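Local coordinates for 4'-phospho-dehydrooxetanocin synthase (Bacillus megaterium, PDB 5UL2), which catalyses the cobalamin-dependent radical S-adenosylmethionine ring contraction of dAMP to an oxetane aldehyde in the biosynthesis of oxetanocin A, at residues 25-30 with 291-296; 134-139 with 303-308; 183-188 with 215-220; 311-316 with 361-366. All coordinates share one frame; numbering follows the deposited sequence.

Interaction 1. Residues 25-30 with 291-296; sequences WLKPSE and SLDILG
K27 and P28 close over the side chain of D293, and the compact part of the contact is built around that aspartate. P28 stands at about a right angle to it, CD lying 3.4 Å from D293 OD2, while the K27 stem passes with CG 4.1 Å from D293 CB. Bends at chi3 (136°) and chi4 (55°) swing the ammonium group round to D293 O, where NZ makes a weak hydrogen bond of 3.2 Å; its stronger partner is E297, in a salt bridge. D293 OD2 is likewise engaged elsewhere, by R148. The joint sets the start of helix 28-41, in the N-terminal domain of the chain, against the first turn of helix 293-297. K27 is the N-cap residue of the former, and its amide donates to E30 OE1 at 2.8 Å, from above the carboxylate plane, across the first turn. The other end of the contact is looser, and its margin at G296 is exposed: W25 O comes no nearer to L292 than 3.8 Å, at L292 O, and the indole is turned to H351, on which it stacks, and F352, which it meets edge-to-face.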
loop_
_atom_site.group_PDB
_atom_site.type_symbol
_atom_site.label_atom_id
_atom_site.label_comp_id
_atom_site.label_asym_id
_atom_site.label_seq_id
_atom_site.Cartn_x
_atom_site.Cartn_y
_atom_site.Cartn_z
ATOM N N TRP A 25 9.374 -5.639 20.085
ATOM C CA TRP A 25 8.191 -6.377 19.665
ATOM C C TRP A 25 7.212 -6.631 20.804
ATOM O O TRP A 25 6.103 -7.111 20.549
ATOM C CB TRP A 25 8.600 -7.708 19.033
ATOM C CG TRP A 25 9.640 -8.435 19.811
ATOM C CD1 TRP A 25 9.431 -9.366 20.789
ATOM C CD2 TRP A 25 11.058 -8.294 19.684
ATOM N NE1 TRP A 25 10.636 -9.813 21.277
ATOM C CE2 TRP A 25 11.650 -9.171 20.615
ATOM C CE3 TRP A 25 11.886 -7.512 18.872
ATOM C CZ2 TRP A 25 13.033 -9.287 20.758
ATOM C CZ3 TRP A 25 13.258 -7.628 19.014
ATOM C CH2 TRP A 25 13.818 -8.509 19.951
ATOM N N LEU A 26 7.585 -6.316 22.041
ATOM C CA LEU A 26 6.715 -6.559 23.183
ATOM C C LEU A 26 5.651 -5.478 23.300
ATOM O O LEU A 26 5.931 -4.286 23.141
ATOM C CB LEU A 26 7.535 -6.620 24.472
ATOM C CG LEU A 26 8.494 -7.805 24.577
ATOM C CD1 LEU A 26 9.292 -7.744 25.868
ATOM C CD2 LEU A 26 7.724 -9.111 24.475
ATOM N N LYS A 27 4.421 -5.905 23.584
ATOM C CA LYS A 27 3.345 -4.973 23.864
ATOM C C LYS A 27 3.662 -4.182 25.133
ATOM O O LYS A 27 4.470 -4.617 25.958
ATOM C CB LYS A 27 2.024 -5.725 24.017
ATOM C CG LYS A 27 1.506 -6.337 22.725
ATOM C CD LYS A 27 0.401 -7.344 22.998
ATOM C CE LYS A 27 -0.758 -7.168 22.034
ATOM N NZ LYS A 27 -0.319 -7.241 20.615
ATOM N N PRO A 28 3.048 -3.005 25.300
ATOM C CA PRO A 28 3.321 -2.211 26.512
ATOM C C PRO A 28 3.033 -2.949 27.808
ATOM O O PRO A 28 3.807 -2.826 28.766
ATOM C CB PRO A 28 2.409 -0.990 26.335
ATOM C CG PRO A 28 2.259 -0.855 24.859
ATOM C CD PRO A 28 2.226 -2.261 24.328
ATOM N N SER A 29 1.940 -3.714 27.870
ATOM C CA SER A 29 1.628 -4.450 29.092
ATOM C C SER A 29 2.664 -5.529 29.381
ATOM O O SER A 29 2.957 -5.810 30.549
ATOM C CB SER A 29 0.233 -5.065 28.996
ATOM O OG SER A 29 0.141 -5.954 27.897
ATOM N N GLU A 30 3.227 -6.141 28.337
ATOM C CA GLU A 30 4.283 -7.126 28.539
ATOM C C GLU A 30 5.576 -6.467 29.006
ATOM O O GLU A 30 6.327 -7.063 29.786
ATOM C CB GLU A 30 4.507 -7.913 27.247
ATOM C CG GLU A 30 3.253 -8.626 26.755
ATOM C CD GLU A 30 3.260 -8.887 25.258
ATOM O OE1 GLU A 30 4.263 -8.555 24.590
ATOM O OE2 GLU A 30 2.253 -9.422 24.746
ATOM N N SER A 291 4.677 1.168 15.642
ATOM C CA SER A 291 4.550 0.188 16.712
ATOM C C SER A 291 4.520 -1.220 16.133
ATOM O O SER A 291 3.859 -1.482 15.124
ATOM C CB SER A 291 3.285 0.446 17.530
ATOM O OG SER A 291 3.330 1.708 18.170
ATOM N N LEU A 292 5.250 -2.128 16.775
ATOM C CA LEU A 292 5.402 -3.493 16.290
ATOM C C LEU A 292 4.647 -4.495 17.159
ATOM O O LEU A 292 5.026 -5.664 17.238
ATOM C CB LEU A 292 6.883 -3.852 16.196
ATOM C CG LEU A 292 7.615 -2.968 15.180
ATOM C CD1 LEU A 292 9.124 -3.151 15.238
ATOM C CD2 LEU A 292 7.095 -3.239 13.779
ATOM N N ASP A 293 3.566 -4.044 17.804
ATOM C CA ASP A 293 2.743 -4.943 18.607
ATOM C C ASP A 293 2.175 -6.083 17.774
ATOM O O ASP A 293 1.883 -7.158 18.309
ATOM C CB ASP A 293 1.592 -4.172 19.261
ATOM C CG ASP A 293 2.066 -3.005 20.104
ATOM O OD1 ASP A 293 3.168 -2.480 19.843
ATOM O OD2 ASP A 293 1.330 -2.614 21.035
ATOM N N ILE A 294 2.018 -5.868 16.466
ATOM C CA ILE A 294 1.293 -6.819 15.633
ATOM C C ILE A 294 2.113 -8.077 15.376
ATOM O O ILE A 294 1.548 -9.147 15.114
ATOM C CB ILE A 294 0.871 -6.140 14.315
ATOM C CG1 ILE A 294 -0.285 -6.903 13.680
ATOM C CG2 ILE A 294 2.044 -6.035 13.353
ATOM C CD1 ILE A 294 -1.406 -7.132 14.652
ATOM N N LEU A 295 3.445 -7.982 15.449
ATOM C CA LEU A 295 4.292 -9.117 15.088
ATOM C C LEU A 295 4.077 -10.295 16.030
ATOM O O LEU A 295 4.036 -11.450 15.592
ATOM C CB LEU A 295 5.760 -8.693 15.081
ATOM C CG LEU A 295 6.145 -7.671 14.015
ATOM C CD1 LEU A 295 7.605 -7.288 14.140
ATOM C CD2 LEU A 295 5.855 -8.220 12.634
ATOM N N GLY A 296 3.935 -10.025 17.330
ATOM C CA GLY A 296 3.665 -11.091 18.276
ATOM C C GLY A 296 2.313 -11.748 18.094
ATOM O O GLY A 296 2.140 -12.905 18.492
#

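Interaction 2. Residues 134-139 with 303-308; sequences PRLNLS and GALTLE. With EDO (1,2-ethanediol), chain O.
Parallel pairing of R135 with A304 and of L136 with L305 attaches the short strand 135-136, from the cobalamin-binding part of the chain, to strand 304-311 of the partial TIM barrel. The ladder runs A304 N to P134 O (2.9 Å), L136 N to A304 O (2.8 Å) and T306 N to L136 O (3.2 Å). R135 and A304 place their CB atoms on one face of the sheet; the extended R135 chain carries its guanidinium to F131 O, through NH1, and to a cation-pi contact with Y359. On the other face L136 and L305 run alongside each other, L136 CB 3.7 Å from L305 CD2.

Beyond the paired residues a side chain takes over from the backbone. T306 holds OG1 between its own N and carbonyl carbon (chi1 65°), where the hydroxyl accepts from L138 N at 2.7 Å. A water bridges T306 OG1 and S139 OG, donating to the latter at 2.6 Å. N137 OD1 grips S139 twice: it takes the amide N in an Asx turn and the hydroxyl in the carbonyl plane, on a lone pair at 2.8 Å. That double hold fixes S139 with OG 3.4 Å from E308 OE1. R135, S139 and E308 all bind cob(II)alamin, an arrangement that marks the seam between Rossmann and radical SAM domains at the cobalamin site.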
loop_
_atom_site.group_PDB
_atom_site.type_symbol
_atom_site.label_atom_id
_atom_site.label_comp_id
_atom_site.label_asym_id
_atom_site.label_seq_id
_atom_site.Cartn_x
_atom_site.Cartn_y
_atom_site.Cartn_z
ATOM N N PRO A 134 2.666 -11.558 0.042
ATOM C CA PRO A 134 2.008 -11.057 1.255
ATOM C C PRO A 134 2.814 -9.941 1.906
ATOM O O PRO A 134 4.047 -9.962 1.917
ATOM C CB PRO A 134 1.927 -12.296 2.154
ATOM C CG PRO A 134 1.952 -13.448 1.206
ATOM C CD PRO A 134 2.854 -13.020 0.083
ATOM N N ARG A 135 2.102 -8.954 2.443
ATOM C CA ARG A 135 2.733 -7.855 3.157
ATOM C C ARG A 135 1.878 -7.467 4.352
ATOM O O ARG A 135 0.650 -7.400 4.255
ATOM C CB ARG A 135 2.966 -6.641 2.242
ATOM C CG ARG A 135 1.728 -6.112 1.538
ATOM C CD ARG A 135 2.069 -4.885 0.707
ATOM N NE ARG A 135 0.906 -4.346 0.007
ATOM C CZ ARG A 135 0.602 -4.617 -1.259
ATOM N NH1 ARG A 135 1.377 -5.424 -1.971
ATOM N NH2 ARG A 135 -0.476 -4.081 -1.813
ATOM N N LEU A 136 2.537 -7.222 5.480
ATOM C CA LEU A 136 1.876 -6.856 6.725
ATOM C C LEU A 136 1.928 -5.338 6.859
ATOM O O LEU A 136 3.011 -4.758 6.991
ATOM C CB LEU A 136 2.546 -7.543 7.913
ATOM C CG LEU A 136 1.754 -7.596 9.222
ATOM C CD1 LEU A 136 0.550 -8.516 9.083
ATOM C CD2 LEU A 136 2.644 -8.044 10.371
ATOM N N ASN A 137 0.759 -4.699 6.831
ATOM C CA ASN A 137 0.672 -3.243 6.844
ATOM C C ASN A 137 0.898 -2.724 8.261
ATOM O O ASN A 137 0.170 -3.093 9.187
ATOM C CB ASN A 137 -0.686 -2.794 6.314
ATOM C CG ASN A 137 -0.710 -1.323 5.927
ATOM O OD1 ASN A 137 0.046 -0.513 6.461
ATOM N ND2 ASN A 137 -1.584 -0.974 4.989
ATOM N N LEU A 138 1.895 -1.852 8.424
ATOM C CA LEU A 138 2.256 -1.299 9.724
ATOM C C LEU A 138 1.887 0.175 9.867
ATOM O O LEU A 138 2.286 0.806 10.851
ATOM C CB LEU A 138 3.755 -1.479 9.976
ATOM C CG LEU A 138 4.322 -2.901 9.970
ATOM C CD1 LEU A 138 5.835 -2.875 10.128
ATOM C CD2 LEU A 138 3.688 -3.731 11.071
ATOM N N SER A 139 1.129 0.733 8.920
ATOM C CA SER A 139 0.904 2.179 8.894
ATOM C C SER A 139 0.182 2.669 10.146
ATOM O O SER A 139 0.560 3.694 10.724
ATOM C CB SER A 139 0.120 2.558 7.639
ATOM O OG SER A 139 0.837 2.198 6.473
ATOM N N GLY A 303 6.613 -12.971 4.580
ATOM C CA GLY A 303 6.313 -11.971 3.576
ATOM C C GLY A 303 7.018 -10.668 3.912
ATOM O O GLY A 303 7.990 -10.652 4.664
ATOM N N ALA A 304 6.496 -9.587 3.348
ATOM C CA ALA A 304 7.104 -8.278 3.518
ATOM C C ALA A 304 6.459 -7.521 4.672
ATOM O O ALA A 304 5.281 -7.707 4.987
ATOM C CB ALA A 304 6.995 -7.458 2.232
ATOM N N LEU A 305 7.258 -6.673 5.313
ATOM C CA LEU A 305 6.785 -5.736 6.318
ATOM C C LEU A 305 6.860 -4.331 5.740
ATOM O O LEU A 305 7.849 -3.971 5.095
ATOM C CB LEU A 305 7.613 -5.830 7.603
ATOM C CG LEU A 305 7.631 -7.195 8.298
ATOM C CD1 LEU A 305 8.462 -7.147 9.574
ATOM C CD2 LEU A 305 6.214 -7.674 8.590
ATOM N N THR A 306 5.811 -3.543 5.957
ATOM C CA THR A 306 5.695 -2.247 5.304
ATOM C C THR A 306 6.332 -1.147 6.141
ATOM O O THR A 306 6.285 -1.170 7.373
ATOM C CB THR A 306 4.231 -1.900 5.030
ATOM O OG1 THR A 306 3.534 -1.741 6.270
ATOM C CG2 THR A 306 3.568 -2.997 4.213
ATOM N N LEU A 307 6.937 -0.185 5.453
ATOM C CA LEU A 307 7.407 1.046 6.066
ATOM C C LEU A 307 7.098 2.195 5.121
ATOM O O LEU A 307 7.194 2.045 3.899
ATOM C CB LEU A 307 8.911 1.004 6.371
ATOM C CG LEU A 307 9.490 2.302 6.943
ATOM C CD1 LEU A 307 8.774 2.692 8.231
ATOM C CD2 LEU A 307 10.989 2.200 7.168
ATOM N N GLU A 308 6.704 3.329 5.689
ATOM C CA GLU A 308 6.568 4.574 4.946
ATOM C C GLU A 308 7.774 5.443 5.279
ATOM O O GLU A 308 7.890 5.951 6.400
ATOM C CB GLU A 308 5.262 5.288 5.291
ATOM C CG GLU A 308 4.068 4.850 4.460
ATOM C CD GLU A 308 2.781 5.548 4.870
ATOM O OE1 GLU A 308 2.278 5.276 5.983
ATOM O OE2 GLU A 308 2.278 6.376 4.082
HETATM C C1 EDO O . -0.450 -2.719 14.107
HETATM O O1 EDO O . 0.940 -2.479 14.355
HETATM C C2 EDO O . -1.043 -1.559 13.318
HETATM O O2 EDO O . -0.474 -1.530 12.003
HETATM O O HOH W 1 3.087 0.970 6.587
#

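Interaction 3. Residues 183-188 with 215-220; sequences LSVNFG and VGNVIP
L183, V185 and V215 turn their side chains to one face of two adjoining parallel strands, and there the aliphatic groups interlock at an angle. V215 spreads its methyls between two neighbours: CG2 touches L183 CB at 3.7 Å, and CG1 meets V185 CG2. V185 also runs alongside N217, with N217 OD1 3.7 Å from V185 CB. Helix 190-205, which connects the two strands in a beta-alpha-beta unit, as in a Rossmann fold, packs on this face through L197 and A193.

The backbones are joined by hydrogen bonds: L183 O receives G216 N, and V185 N donates to G216 O at 2.7 Å with an angle of 178° at the hydrogen. V218 N to V185 O (2.9 Å) carries the pairing past the strand ends, and a water bridges V185 O and I219 N, donating to the former and accepting from the latter.

On the reverse face S184, which binds cob(II)alamin near the C-terminal ends of the strands, is paired with G216, which has no side chain, and S184 OG is 4.1 Å from V218 CG2. In the loops after the strands, N186 OD1 rests 3.7 Å from V218 CB and takes a weak bond from F187 N. F187 sets its ring anti to the amide nitrogen (chi1 -167°), and I219 comes at it obliquely, CD1 3.4 Å from F187 CD1. Across the contact the side chains thus meet mostly through aliphatic and aromatic surface, with two amide oxygens laid against valines, whereas direction and register come from main-chain bonds.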
loop_
_atom_site.group_PDB
_atom_site.type_symbol
_atom_site.label_atom_id
_atom_site.label_comp_id
_atom_site.label_asym_id
_atom_site.label_seq_id
_atom_site.Cartn_x
_atom_site.Cartn_y
_atom_site.Cartn_z
ATOM N N LEU A 183 -10.929 4.179 14.245
ATOM C CA LEU A 183 -11.096 3.209 13.171
ATOM C C LEU A 183 -10.299 3.671 11.959
ATOM O O LEU A 183 -10.502 4.787 11.468
ATOM C CB LEU A 183 -12.568 3.036 12.790
ATOM C CG LEU A 183 -13.550 2.380 13.759
ATOM C CD1 LEU A 183 -14.722 1.816 12.977
ATOM C CD2 LEU A 183 -12.888 1.297 14.577
ATOM N N SER A 184 -9.400 2.817 11.483
ATOM C CA SER A 184 -8.690 3.041 10.231
ATOM C C SER A 184 -9.359 2.181 9.164
ATOM O O SER A 184 -9.331 0.949 9.242
ATOM C CB SER A 184 -7.207 2.706 10.370
ATOM O OG SER A 184 -6.514 2.988 9.168
ATOM N N VAL A 185 -9.974 2.831 8.182
ATOM C CA VAL A 185 -10.739 2.150 7.146
ATOM C C VAL A 185 -9.885 2.107 5.888
ATOM O O VAL A 185 -9.689 3.128 5.220
ATOM C CB VAL A 185 -12.081 2.847 6.885
ATOM C CG1 VAL A 185 -12.865 2.099 5.823
ATOM C CG2 VAL A 185 -12.881 2.956 8.175
ATOM N N ASN A 186 -9.369 0.927 5.561
ATOM C CA ASN A 186 -8.618 0.766 4.329
ATOM C C ASN A 186 -9.587 0.596 3.160
ATOM O O ASN A 186 -10.807 0.526 3.332
ATOM C CB ASN A 186 -7.650 -0.409 4.446
ATOM C CG ASN A 186 -6.509 -0.326 3.449
ATOM O OD1 ASN A 186 -6.232 0.737 2.894
ATOM N ND2 ASN A 186 -5.846 -1.452 3.213
ATOM N N PHE A 187 -9.036 0.534 1.949
ATOM C CA PHE A 187 -9.863 0.488 0.751
ATOM C C PHE A 187 -10.723 -0.770 0.728
ATOM O O PHE A 187 -10.225 -1.887 0.902
ATOM C CB PHE A 187 -8.976 0.548 -0.492
ATOM C CG PHE A 187 -9.730 0.807 -1.762
ATOM C CD1 PHE A 187 -10.426 1.993 -1.939
ATOM C CD2 PHE A 187 -9.737 -0.129 -2.781
ATOM C CE1 PHE A 187 -11.121 2.239 -3.106
ATOM C CE2 PHE A 187 -10.429 0.110 -3.950
ATOM C CZ PHE A 187 -11.119 1.297 -4.113
ATOM N N GLY A 188 -12.025 -0.585 0.520
ATOM C CA GLY A 188 -12.947 -1.699 0.441
ATOM C C GLY A 188 -13.429 -2.240 1.767
ATOM O O GLY A 188 -14.053 -3.305 1.790
ATOM N N VAL A 215 -13.163 8.004 12.726
ATOM C CA VAL A 215 -12.968 7.119 11.589
ATOM C C VAL A 215 -12.070 7.827 10.590
ATOM O O VAL A 215 -12.339 8.971 10.205
ATOM C CB VAL A 215 -14.305 6.718 10.940
ATOM C CG1 VAL A 215 -14.071 6.170 9.546
ATOM C CG2 VAL A 215 -15.010 5.686 11.801
ATOM N N GLY A 216 -10.994 7.156 10.193
ATOM C CA GLY A 216 -10.111 7.670 9.171
ATOM C C GLY A 216 -10.085 6.754 7.968
ATOM O O GLY A 216 -9.862 5.547 8.105
ATOM N N ASN A 217 -10.328 7.311 6.788
ATOM C CA ASN A 217 -10.319 6.548 5.550
ATOM C C ASN A 217 -8.976 6.733 4.863
ATOM O O ASN A 217 -8.530 7.867 4.658
ATOM C CB ASN A 217 -11.455 6.987 4.626
ATOM C CG ASN A 217 -12.821 6.773 5.242
ATOM O OD1 ASN A 217 -13.468 5.749 5.012
ATOM N ND2 ASN A 217 -13.268 7.741 6.033
ATOM N N VAL A 218 -8.330 5.616 4.525
ATOM C CA VAL A 218 -7.044 5.684 3.842
ATOM C C VAL A 218 -7.210 6.294 2.456
ATOM O O VAL A 218 -6.362 7.070 1.995
ATOM C CB VAL A 218 -6.404 4.284 3.782
ATOM C CG1 VAL A 218 -5.145 4.300 2.925
ATOM C CG2 VAL A 218 -6.088 3.790 5.187
ATOM N N ILE A 219 -8.308 5.979 1.782
ATOM C CA ILE A 219 -8.573 6.443 0.429
ATOM C C ILE A 219 -9.820 7.320 0.463
ATOM O O ILE A 219 -10.910 6.830 0.774
ATOM C CB ILE A 219 -8.745 5.271 -0.551
ATOM C CG1 ILE A 219 -7.426 4.494 -0.644
ATOM C CG2 ILE A 219 -9.210 5.769 -1.913
ATOM C CD1 ILE A 219 -7.355 3.509 -1.780
ATOM N N PRO A 220 -9.716 8.619 0.151
ATOM C CA PRO A 220 -10.866 9.519 0.316
ATOM C C PRO A 220 -11.927 9.354 -0.762
ATOM O O PRO A 220 -12.476 10.343 -1.255
ATOM C CB PRO A 220 -10.227 10.912 0.258
ATOM C CG PRO A 220 -9.021 10.724 -0.596
ATOM C CD PRO A 220 -8.510 9.333 -0.305
HETATM O O HOH W 2 -10.202 3.935 2.511
#

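Interaction 4. Residues 311-316 with 361-366; sequences RGCDYS and ADEEFI
C313, the first cysteine of the radical SAM cluster motif (here CX4CX2C, with C318 and C321), packs against E363 and E364 of the loop that follows strand 357-360. Its CB sits over the base of both glutamates, 3.6 Å from E364 CB and 3.8 Å from E363 CB. With SG between the backbone N and the carbonyl carbon (chi1 74°), the sulfur lies over the centre of the Y315 ring, 3.5 Å above its plane, so one aromatic face backs a cluster ligand.

The phenol end of Y315 reaches across to E363, the ring and carboxylate planes 72° apart. Y315 OH is nearly equidistant from the two oxygens, 3.1 Å from E363 OE2 and 3.2 Å from E363 OE1. E363 itself binds cob(II)alamin, and K239 gives it a long, weak ion pair.

E364 has different partners: bent at chi2 (61°), its carboxylate forms a salt bridge with R399 and accepts from G367 N, leaving mainly its CB against the cysteine loop. Its backbone N donates to a water at 2.9 Å that also lies near G312 O. Farther along the loop, D314 OD1 accepts from S316 N in an Asx turn at 3.1 Å, shaping the chain between the first two cysteines. The arrangement is that of a radical SAM active site, the cluster loop after the first barrel strand resting on the loop after the second.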
loop_
_atom_site.group_PDB
_atom_site.type_symbol
_atom_site.label_atom_id
_atom_site.label_comp_id
_atom_site.label_asym_id
_atom_site.label_seq_id
_atom_site.Cartn_x
_atom_site.Cartn_y
_atom_site.Cartn_z
ATOM N N ARG A 311 5.644 10.658 3.539
ATOM C CA ARG A 311 4.217 10.846 3.342
ATOM C C ARG A 311 3.991 11.913 2.280
ATOM O O ARG A 311 4.856 12.750 2.016
ATOM C CB ARG A 311 3.511 11.245 4.643
ATOM C CG ARG A 311 3.506 10.167 5.713
ATOM C CD ARG A 311 2.676 10.604 6.904
ATOM N NE ARG A 311 2.592 9.570 7.927
ATOM C CZ ARG A 311 2.024 9.740 9.115
ATOM N NH1 ARG A 311 1.486 10.911 9.439
ATOM N NH2 ARG A 311 1.995 8.739 9.982
ATOM N N GLY A 312 2.809 11.872 1.674
ATOM C CA GLY A 312 2.457 12.803 0.626
ATOM C C GLY A 312 2.966 12.355 -0.731
ATOM O O GLY A 312 3.779 11.438 -0.862
ATOM N N CYS A 313 2.466 13.023 -1.762
ATOM C CA CYS A 313 2.840 12.733 -3.144
ATOM C C CYS A 313 2.332 13.875 -4.015
ATOM O O CYS A 313 1.943 14.938 -3.514
ATOM C CB CYS A 313 2.284 11.385 -3.608
ATOM S SG CYS A 313 0.512 11.389 -3.931
ATOM N N ASP A 314 2.333 13.648 -5.326
ATOM C CA ASP A 314 1.873 14.614 -6.319
ATOM C C ASP A 314 0.650 14.005 -6.996
ATOM O O ASP A 314 0.774 13.232 -7.949
ATOM C CB ASP A 314 2.984 14.937 -7.322
ATOM C CG ASP A 314 2.551 15.939 -8.378
ATOM O OD1 ASP A 314 1.466 16.541 -8.233
ATOM O OD2 ASP A 314 3.303 16.120 -9.358
ATOM N N TYR A 315 -0.537 14.356 -6.497
ATOM C CA TYR A 315 -1.769 13.815 -7.056
ATOM C C TYR A 315 -2.077 14.358 -8.444
ATOM O O TYR A 315 -2.969 13.825 -9.114
ATOM C CB TYR A 315 -2.940 14.095 -6.110
ATOM C CG TYR A 315 -2.813 13.408 -4.769
ATOM C CD1 TYR A 315 -3.324 12.131 -4.568
ATOM C CD2 TYR A 315 -2.175 14.032 -3.703
ATOM C CE1 TYR A 315 -3.209 11.497 -3.343
ATOM C CE2 TYR A 315 -2.053 13.406 -2.475
ATOM C CZ TYR A 315 -2.571 12.139 -2.300
ATOM O OH TYR A 315 -2.451 11.514 -1.080
ATOM N N SER A 316 -1.361 15.387 -8.899
ATOM C CA SER A 316 -1.585 15.915 -10.239
ATOM C C SER A 316 -1.072 14.989 -11.332
ATOM O O SER A 316 -1.254 15.302 -12.514
ATOM C CB SER A 316 -0.931 17.292 -10.382
ATOM O OG SER A 316 0.480 17.197 -10.322
ATOM N N ALA A 361 5.847 1.354 1.539
ATOM C CA ALA A 361 4.460 1.718 1.286
ATOM C C ALA A 361 4.283 3.180 0.883
ATOM O O ALA A 361 3.142 3.651 0.830
ATOM C CB ALA A 361 3.608 1.412 2.522
ATOM N N ASP A 362 5.367 3.897 0.587
ATOM C CA ASP A 362 5.267 5.313 0.251
ATOM C C ASP A 362 4.379 5.526 -0.968
ATOM O O ASP A 362 4.441 4.773 -1.943
ATOM C CB ASP A 362 6.653 5.899 -0.031
ATOM C CG ASP A 362 7.658 5.597 1.063
ATOM O OD1 ASP A 362 7.493 4.583 1.774
ATOM O OD2 ASP A 362 8.615 6.384 1.212
ATOM N N GLU A 363 3.543 6.566 -0.907
ATOM C CA GLU A 363 2.844 7.014 -2.106
ATOM C C GLU A 363 3.827 7.562 -3.132
ATOM O O GLU A 363 3.638 7.384 -4.340
ATOM C CB GLU A 363 1.803 8.074 -1.749
ATOM C CG GLU A 363 0.545 7.529 -1.094
ATOM C CD GLU A 363 -0.473 8.618 -0.807
ATOM O OE1 GLU A 363 -0.146 9.562 -0.054
ATOM O OE2 GLU A 363 -1.598 8.536 -1.343
ATOM N N GLU A 364 4.879 8.233 -2.665
ATOM C CA GLU A 364 5.934 8.772 -3.522
ATOM C C GLU A 364 7.259 8.492 -2.819
ATOM O O GLU A 364 7.628 9.191 -1.869
ATOM C CB GLU A 364 5.736 10.261 -3.779
ATOM C CG GLU A 364 6.846 10.903 -4.591
ATOM C CD GLU A 364 6.997 10.288 -5.968
ATOM O OE1 GLU A 364 5.964 10.009 -6.616
ATOM O OE2 GLU A 364 8.149 10.079 -6.402
ATOM N N PHE A 365 7.968 7.462 -3.287
ATOM C CA PHE A 365 9.178 7.005 -2.612
ATOM C C PHE A 365 10.376 7.887 -2.949
ATOM O O PHE A 365 11.089 8.349 -2.049
ATOM C CB PHE A 365 9.452 5.544 -2.982
ATOM C CG PHE A 365 10.704 4.980 -2.370
ATOM C CD1 PHE A 365 10.809 4.814 -0.999
ATOM C CD2 PHE A 365 11.769 4.595 -3.172
ATOM C CE1 PHE A 365 11.961 4.288 -0.435
ATOM C CE2 PHE A 365 12.921 4.068 -2.618
ATOM C CZ PHE A 365 13.019 3.915 -1.247
ATOM N N ILE A 366 10.609 8.138 -4.238
ATOM C CA ILE A 366 11.780 8.910 -4.644
ATOM C C ILE A 366 11.576 10.387 -4.337
ATOM O O ILE A 366 12.415 11.027 -3.691
ATOM C CB ILE A 366 12.083 8.674 -6.133
ATOM C CG1 ILE A 366 12.371 7.191 -6.381
ATOM C CG2 ILE A 366 13.250 9.540 -6.582
ATOM C CD1 ILE A 366 12.470 6.823 -7.841
HETATM O O HOH W 3 4.905 9.287 0.021
#

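From the N terminus, interaction 1 opens at residues 25-30 and interaction 2 at 134-139, before either has closed. Interaction 3 then opens and closes within both, finishing a local beta-alpha-beta step of the Rossmann sheet. Interaction 1 closes at 291-296, just ahead of the closure of interaction 2 at 303-308, so these two cross; they also touch, I294 CG2 packing on L136 CD2 at 3.6 Å. Interaction 4 follows in series, in the loops after strand 304-311 and its neighbour 357-360, where L307 O is 2.8 Å from A361 N, a probable hydrogen bond. Together they link N-terminal, cobalamin-binding and radical SAM domains, interactions 2, 3 and 4 contributing residues to the cobalamin site.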